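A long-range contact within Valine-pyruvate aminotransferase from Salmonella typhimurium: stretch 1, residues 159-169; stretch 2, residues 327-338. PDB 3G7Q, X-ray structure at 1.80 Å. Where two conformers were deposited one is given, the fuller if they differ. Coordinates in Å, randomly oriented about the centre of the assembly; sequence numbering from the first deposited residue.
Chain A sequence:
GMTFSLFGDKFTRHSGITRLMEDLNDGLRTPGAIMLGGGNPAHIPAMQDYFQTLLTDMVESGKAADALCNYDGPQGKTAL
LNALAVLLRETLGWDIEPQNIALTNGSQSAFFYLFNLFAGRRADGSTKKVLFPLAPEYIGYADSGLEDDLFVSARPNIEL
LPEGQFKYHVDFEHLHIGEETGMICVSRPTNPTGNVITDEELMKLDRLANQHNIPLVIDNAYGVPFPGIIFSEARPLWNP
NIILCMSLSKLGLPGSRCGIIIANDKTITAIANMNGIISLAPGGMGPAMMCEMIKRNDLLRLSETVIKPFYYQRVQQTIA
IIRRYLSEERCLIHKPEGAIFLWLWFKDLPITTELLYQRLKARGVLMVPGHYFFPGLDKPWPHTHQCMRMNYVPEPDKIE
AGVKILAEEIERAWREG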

# COMPACT_ATOMS: atom_id res chain seq x y z
N GLU A 159 32.18 -11.90 -16.59
CA GLU A 159 33.43 -12.50 -16.13
C GLU A 159 33.15 -13.98 -15.88
O GLU A 159 32.29 -14.29 -15.06
N LEU A 160 33.83 -14.88 -16.59
CA LEU A 160 33.65 -16.33 -16.32
C LEU A 160 34.44 -16.68 -15.07
O LEU A 160 35.55 -16.17 -14.88
N LEU A 161 33.86 -17.52 -14.23
CA LEU A 161 34.47 -17.92 -12.97
C LEU A 161 34.57 -19.46 -12.86
O LEU A 161 33.96 -20.19 -13.65
N PRO A 162 35.34 -19.94 -11.87
CA PRO A 162 35.42 -21.39 -11.72
C PRO A 162 34.11 -22.07 -11.38
O PRO A 162 33.11 -21.46 -10.98
N GLU A 163 34.12 -23.39 -11.52
CA GLU A 163 32.94 -24.21 -11.30
C GLU A 163 31.75 -23.81 -12.17
O GLU A 163 30.61 -23.96 -11.77
N GLY A 164 32.03 -23.35 -13.38
CA GLY A 164 30.97 -23.04 -14.31
C GLY A 164 30.06 -21.94 -13.81
O GLY A 164 28.83 -21.97 -13.98
N GLN A 165 30.69 -20.96 -13.18
CA GLN A 165 29.96 -19.80 -12.67
C GLN A 165 30.35 -18.56 -13.47
O GLN A 165 31.23 -18.62 -14.35
N PHE A 166 29.70 -17.45 -13.17
CA PHE A 166 30.03 -16.20 -13.85
C PHE A 166 29.52 -15.04 -13.03
O PHE A 166 28.72 -15.23 -12.10
N LYS A 167 29.97 -13.84 -13.39
CA LYS A 167 29.57 -12.64 -12.67
C LYS A 167 29.43 -11.47 -13.65
O LYS A 167 30.30 -11.24 -14.50
N TYR A 168 28.33 -10.76 -13.55
CA TYR A 168 28.11 -9.57 -14.35
C TYR A 168 28.86 -8.41 -13.72
O TYR A 168 28.96 -8.30 -12.49
N HIS A 169 29.35 -7.53 -14.58
CA HIS A 169 30.05 -6.30 -14.19
C HIS A 169 29.54 -5.09 -14.95
O HIS A 169 29.13 -5.21 -16.10
N SER A 327 26.46 -29.92 -16.24
CA SER A 327 27.82 -29.35 -16.09
C SER A 327 27.86 -27.95 -16.67
O SER A 327 26.87 -27.45 -17.17
N GLU A 328 29.03 -27.32 -16.57
CA GLU A 328 29.28 -26.02 -17.15
C GLU A 328 29.07 -25.99 -18.67
O GLU A 328 28.87 -24.91 -19.23
N GLU A 329 29.12 -27.14 -19.34
CA GLU A 329 28.87 -27.20 -20.79
C GLU A 329 27.40 -26.99 -21.14
O GLU A 329 27.10 -26.69 -22.29
N ARG A 330 26.50 -27.14 -20.17
CA ARG A 330 25.06 -26.98 -20.39
C ARG A 330 24.38 -26.02 -19.42
O ARG A 330 23.19 -25.73 -19.59
N CYS A 331 25.08 -25.57 -18.38
CA CYS A 331 24.52 -24.60 -17.43
C CYS A 331 25.58 -23.84 -16.65
O CYS A 331 26.30 -24.43 -15.84
N LEU A 332 25.68 -22.54 -16.91
CA LEU A 332 26.53 -21.64 -16.14
C LEU A 332 25.62 -20.99 -15.09
O LEU A 332 24.48 -20.62 -15.38
N ILE A 333 26.13 -20.85 -13.88
CA ILE A 333 25.35 -20.36 -12.75
C ILE A 333 25.96 -19.04 -12.30
O ILE A 333 27.15 -18.97 -12.03
N HIS A 334 25.16 -17.98 -12.20
CA HIS A 334 25.74 -16.73 -11.72
C HIS A 334 26.25 -16.98 -10.30
O HIS A 334 25.58 -17.66 -9.51
N LYS A 335 27.43 -16.49 -9.98
CA LYS A 335 27.95 -16.64 -8.61
C LYS A 335 26.90 -16.18 -7.60
O LYS A 335 26.39 -15.09 -7.68
N PRO A 336 26.49 -17.06 -6.68
CA PRO A 336 25.42 -16.70 -5.76
C PRO A 336 25.97 -15.90 -4.59
O PRO A 336 26.37 -16.45 -3.58
N GLU A 337 26.00 -14.58 -4.74
CA GLU A 337 26.60 -13.71 -3.71
C GLU A 337 25.60 -13.23 -2.65
O GLU A 337 26.01 -12.69 -1.61
N GLY A 338 24.31 -13.48 -2.86
CA GLY A 338 23.28 -13.13 -1.93
C GLY A 338 21.93 -13.37 -2.54
O GLY A 338 21.82 -13.88 -3.68

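Two short parallel strands, 165-169 and 332-334, join edge to edge in this contact, and the side chains around the seam add an aromatic cluster centred on His-334, a buried salt bridge and a small apolar fringe. The backbone sets the register: Ile-333 N donates to Gly-164 O (2.9 Å), Phe-166 N makes a weak bond to Ile-333 O (3.2 Å), and Lys-335 N donates to Phe-166 O (2.8 Å). Gln-165 therefore pairs with Ile-333 on one face of the sheet, and Phe-166 with His-334 on the other.

His-334 does the most varied work. Its t rotamer (chi1 -166°) brings the ring back over the neighbouring strand, where NE2 accepts a hydrogen bond from Tyr-168 N (3.1 Å), while ND1 donates to Lys-335 O (3.0 Å) in its own stretch. An imidazole protonated at ND1 alone suits this place, since it offers one donor and one acceptor on the same small ring. Its edge also points at the face of the Phe-166 ring, with centroids 5.2 Å apart and planes at 68°. Phe-166, in the p rotamer, has its CB on the His-334 face of the sheet, and the end of its ring comes nearer to the second stretch: His-334 CA lies over one ring face, 4.0 Å from the centroid, and Phe-166 CD1 reaches Leu-332 CB at 3.8 Å. A flat, apolar ring can thus cover the opposing backbone as well as its side chains. The Tyr-168 ring (chi1 m) meets the imidazole obliquely, CD2 of Tyr-168 lying 3.5 Å from CD2 of His-334.

On the other face, Gln-165 (m, t) lies along the seam, its CG 4.3 Å from Ile-333 CB and its OE1 3.9 Å from Lys-335 CG. Its two methylenes pass beside Ile-333, and the amide continues along the seam, Gln-165 OE1 lying 3.9 Å from Pro-336 CD as well; glutamine suits a partly exposed place, having methylenes to pack and a polar end that tolerates solvent.

Lys-167 is extended through chi3 (t, t, t) and turns at chi4 (p), so that NZ forms a salt bridge with Glu-337 OE1 (2.7 Å). Glu-337, chi1 m, points toward the first stretch, and the pairing offsets two charges on buried residues. Water 1 joins them as well, accepting from Lys-167 NZ (3.2 Å) and donating to Glu-337 OE2 (2.7 Å).

At the other end of the seam, Leu-160 and Leu-332, both m, t, bring CD2 of Leu-160 within 4.2 Å of CD1 of Leu-332. Gly-164 fits tightly here: its CA is 3.6 Å from Glu-328 CB, a side chain at this position would clash with that CB, and its positive phi by itself favours glycine.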

# COMPACT_ATOMS: atom_id res chain seq x y z
CB GLU A 159 33.86 -11.87 -14.82
CG GLU A 159 35.09 -12.52 -14.18
CD GLU A 159 35.45 -11.96 -12.81
OE1 GLU A 159 34.59 -11.39 -12.09
OE2 GLU A 159 36.63 -12.16 -12.43
CB LEU A 160 34.08 -17.17 -17.51
CG LEU A 160 33.28 -16.93 -18.81
CD1 LEU A 160 33.89 -17.70 -19.99
CD2 LEU A 160 31.80 -17.29 -18.60
CB LEU A 161 33.64 -17.38 -11.82
CG LEU A 161 33.59 -15.85 -11.71
CD1 LEU A 161 32.53 -15.48 -10.67
CD2 LEU A 161 35.00 -15.28 -11.39
CB PRO A 162 36.39 -21.55 -10.54
CG PRO A 162 37.26 -20.31 -10.64
CD PRO A 162 36.22 -19.25 -10.91
CB GLU A 163 32.57 -24.29 -9.81
CG GLU A 163 33.76 -24.80 -8.97
CD GLU A 163 33.41 -25.26 -7.57
OE1 GLU A 163 32.21 -25.42 -7.25
OE2 GLU A 163 34.37 -25.50 -6.78
CB GLN A 165 30.17 -19.64 -11.16
CG GLN A 165 29.52 -20.78 -10.39
CD GLN A 165 29.64 -20.71 -8.90
OE1 GLN A 165 30.11 -19.73 -8.32
NE2 GLN A 165 29.19 -21.78 -8.25
CB PHE A 166 29.49 -16.16 -15.28
CG PHE A 166 27.99 -16.09 -15.39
CD1 PHE A 166 27.22 -17.22 -15.21
CD2 PHE A 166 27.35 -14.91 -15.73
CE1 PHE A 166 25.86 -17.18 -15.36
CE2 PHE A 166 25.96 -14.88 -15.87
CZ PHE A 166 25.23 -16.00 -15.67
CB LYS A 167 30.63 -12.30 -11.61
CG LYS A 167 30.32 -11.06 -10.80
CD LYS A 167 31.28 -10.85 -9.63
CE LYS A 167 31.11 -9.46 -8.98
NZ LYS A 167 29.80 -9.25 -8.28
CB TYR A 168 26.65 -9.22 -14.42
CG TYR A 168 25.76 -10.19 -15.17
CD1 TYR A 168 26.00 -10.49 -16.51
CD2 TYR A 168 24.66 -10.74 -14.58
CE1 TYR A 168 25.16 -11.36 -17.24
CE2 TYR A 168 23.81 -11.59 -15.27
CZ TYR A 168 24.07 -11.90 -16.61
OH TYR A 168 23.25 -12.76 -17.28
CB HIS A 169 31.54 -6.44 -14.46
CG HIS A 169 32.23 -7.38 -13.52
ND1 HIS A 169 32.59 -7.01 -12.24
CD2 HIS A 169 32.59 -8.68 -13.66
CE1 HIS A 169 33.17 -8.04 -11.64
NE2 HIS A 169 33.18 -9.06 -12.48
CB SER A 327 28.85 -30.19 -16.84
OG SER A 327 28.79 -29.97 -18.22
CB GLU A 328 30.69 -25.52 -16.84
CG GLU A 328 31.82 -26.16 -17.62
CD GLU A 328 32.22 -27.54 -17.12
OE1 GLU A 328 31.64 -28.06 -16.13
OE2 GLU A 328 33.13 -28.09 -17.73
CB GLU A 329 29.36 -28.53 -21.41
CG GLU A 329 30.88 -28.63 -21.19
CD GLU A 329 31.61 -29.65 -22.03
OE1 GLU A 329 30.96 -30.57 -22.57
OE2 GLU A 329 32.86 -29.54 -22.11
CB ARG A 330 24.40 -28.35 -20.32
CG ARG A 330 24.84 -29.31 -21.42
CD ARG A 330 24.31 -28.89 -22.73
NE ARG A 330 24.64 -29.85 -23.78
CZ ARG A 330 25.66 -29.78 -24.62
NH1 ARG A 330 26.53 -28.79 -24.60
NH2 ARG A 330 25.80 -30.74 -25.53
CB CYS A 331 23.58 -25.32 -16.46
SG CYS A 331 22.66 -24.21 -15.32
CB LEU A 332 27.22 -20.61 -17.00
CG LEU A 332 28.19 -21.17 -18.05
CD1 LEU A 332 28.74 -20.09 -18.97
CD2 LEU A 332 29.34 -21.91 -17.36
CB ILE A 333 25.40 -21.38 -11.60
CG1 ILE A 333 24.83 -22.74 -12.05
CG2 ILE A 333 24.61 -20.86 -10.38
CD1 ILE A 333 25.03 -23.89 -10.99
CB HIS A 334 24.74 -15.58 -11.69
CG HIS A 334 25.39 -14.24 -11.51
ND1 HIS A 334 25.88 -13.81 -10.29
CD2 HIS A 334 25.66 -13.25 -12.40
CE1 HIS A 334 26.41 -12.60 -10.44
NE2 HIS A 334 26.31 -12.24 -11.71
CB LYS A 335 29.24 -15.85 -8.44
CG LYS A 335 29.84 -16.10 -7.06
CD LYS A 335 31.10 -15.31 -6.90
CE LYS A 335 31.78 -15.75 -5.60
NZ LYS A 335 33.06 -15.03 -5.44
CB PRO A 336 24.89 -18.08 -5.32
CG PRO A 336 25.96 -18.92 -5.39
CD PRO A 336 26.91 -18.46 -6.50
CB GLU A 337 27.34 -12.54 -4.37
CG GLU A 337 28.51 -13.00 -5.24
CD GLU A 337 29.29 -11.87 -5.81
OE1 GLU A 337 28.73 -11.07 -6.57
OE2 GLU A 337 30.49 -11.77 -5.49
O HOH W 1 31.14 -9.19 -5.37